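PDB 3TL8: effector protein HopAB2 from Pseudomonas syringae pv. tomato, which acts as a virulence factor suppressing plant immunity and programmed cell death in susceptible hosts, but elicits resistance in tomato plants that recognise it through Pto. Local coordinates for residues B[101-104]-B[105-109]. Numbering follows the deposited sequence.
Sequences NLNV and ALNRM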
loop_
_atom_site.group_PDB
_atom_site.type_symbol
_atom_site.label_atom_id
_atom_site.label_comp_id
_atom_site.label_asym_id
_atom_site.label_seq_id
_atom_site.Cartn_x
_atom_site.Cartn_y
_atom_site.Cartn_z
ATOM N N ASN B 101 10.514 12.686 -2.730
ATOM C CA ASN B 101 10.929 13.531 -3.840
ATOM C C ASN B 101 12.428 13.798 -3.823
ATOM O O ASN B 101 13.077 13.760 -4.862
ATOM C CB ASN B 101 10.163 14.858 -3.827
ATOM C CG ASN B 101 8.690 14.687 -4.183
ATOM O OD1 ASN B 101 8.317 13.775 -4.927
ATOM N ND2 ASN B 101 7.848 15.567 -3.655
ATOM N N LEU B 102 12.966 14.067 -2.637
ATOM C CA LEU B 102 14.386 14.346 -2.463
ATOM C C LEU B 102 15.260 13.146 -2.780
ATOM O O LEU B 102 16.297 13.272 -3.419
ATOM C CB LEU B 102 14.677 14.790 -1.031
ATOM C CG LEU B 102 16.146 15.152 -0.816
ATOM C CD1 LEU B 102 16.532 16.306 -1.734
ATOM C CD2 LEU B 102 16.414 15.486 0.634
ATOM N N ASN B 103 14.842 11.980 -2.316
ATOM C CA ASN B 103 15.593 10.761 -2.543
ATOM C C ASN B 103 15.772 10.509 -4.037
ATOM O O ASN B 103 16.822 10.052 -4.486
ATOM C CB ASN B 103 14.868 9.604 -1.866
ATOM C CG ASN B 103 15.641 8.317 -1.923
ATOM O OD1 ASN B 103 16.750 8.211 -1.385
ATOM N ND2 ASN B 103 15.052 7.311 -2.558
ATOM N N VAL B 104 14.744 10.832 -4.810
ATOM C CA VAL B 104 14.804 10.687 -6.262
ATOM C C VAL B 104 15.775 11.685 -6.879
ATOM O O VAL B 104 16.506 11.357 -7.811
ATOM C CB VAL B 104 13.418 10.875 -6.919
ATOM C CG1 VAL B 104 13.570 11.061 -8.408
ATOM C CG2 VAL B 104 12.527 9.682 -6.620
ATOM N N ALA B 105 15.763 12.905 -6.348
ATOM C CA ALA B 105 16.620 13.983 -6.836
ATOM C C ALA B 105 18.092 13.689 -6.566
ATOM O O ALA B 105 18.955 14.070 -7.343
ATOM C CB ALA B 105 16.217 15.315 -6.205
ATOM N N LEU B 106 18.359 13.005 -5.459
ATOM C CA LEU B 106 19.698 12.561 -5.127
ATOM C C LEU B 106 20.239 11.573 -6.147
ATOM O O LEU B 106 21.300 11.790 -6.727
ATOM C CB LEU B 106 19.720 11.907 -3.742
ATOM C CG LEU B 106 19.714 12.787 -2.494
ATOM C CD1 LEU B 106 19.824 11.912 -1.255
ATOM C CD2 LEU B 106 20.860 13.778 -2.542
ATOM N N ASN B 107 19.511 10.481 -6.353
ATOM C CA ASN B 107 19.960 9.417 -7.247
ATOM C C ASN B 107 20.159 9.884 -8.678
ATOM O O ASN B 107 20.973 9.328 -9.410
ATOM C CB ASN B 107 19.008 8.218 -7.214
ATOM C CG ASN B 107 19.184 7.367 -5.972
ATOM O OD1 ASN B 107 20.140 6.605 -5.861
ATOM N ND2 ASN B 107 18.256 7.490 -5.034
ATOM N N ARG B 108 19.412 10.902 -9.080
ATOM C CA ARG B 108 19.609 11.485 -10.395
ATOM C C ARG B 108 20.994 12.115 -10.448
ATOM O O ARG B 108 21.732 11.945 -11.417
ATOM C CB ARG B 108 18.533 12.528 -10.705
ATOM C CG ARG B 108 17.210 11.940 -11.206
ATOM C CD ARG B 108 16.273 13.030 -11.718
ATOM N NE ARG B 108 16.948 13.932 -12.652
ATOM C CZ ARG B 108 17.499 15.095 -12.309
ATOM N NH1 ARG B 108 17.451 15.516 -11.050
ATOM N NH2 ARG B 108 18.097 15.845 -13.226
ATOM N N MET B 109 21.351 12.823 -9.385
ATOM C CA MET B 109 22.614 13.542 -9.342
ATOM C C MET B 109 23.834 12.627 -9.191
ATOM O O MET B 109 24.935 12.995 -9.596
ATOM C CB MET B 109 22.594 14.586 -8.223
ATOM C CG MET B 109 23.699 15.615 -8.336
ATOM S SD MET B 109 23.518 16.938 -7.134
ATOM C CE MET B 109 23.544 15.997 -5.615
#
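Asn107 grips the carbonyl of Asn103, one turn earlier in helix 98-109, with both its side chain and its backbone. Its ND2 lies 3.0 Å from Asn103 O. Its backbone N is 3.3 Å from the same Asn103 O, and this second bond is weak. The amide donor stands above the carbonyl plane, 37° out of it, and the bond is bent. Asn107 CG is turned beside its own backbone N (chi1 -77°), which folds the amide back over the preceding turn. The two asparagine side chains meet less closely, OD1 of Asn103 and ND2 of Asn107 being 4.0 Å apart, with their amide planes 85° apart. Regular i to i+4 bonds continue the ladder: Leu106 N donates to Leu102 O at 2.9 Å, and Ala105 N to Asn101 O and Arg108 N to Val104 O follow the same pattern.

Packing within the helix is side chain on backbone. CG of Leu106 lies against Leu102 O, while its CB sits between that oxygen and Asn103 O, nearer the latter; the methyl of Ala105 approaches Leu102 O as well. On another face, Arg108 brings CG to 3.5 Å from Val104 O before its chain bends at chi3.

These turns belong to the BAK1-binding domain, a helical piece of the longer effector. Leu102 packs on Leu47 and Leu106 on Leu44 of helix 29-49, and both also touch Leu61 of helix 54-65. Asn103, Val104 and Asn107 also meet the chain of another protein, Asn103 ND2 through a weak hydrogen bond to its backbone. Within the domain, Asn107 OD1 accepts a weak bond from Arg58 NE, tying this last helix to helix 54-65.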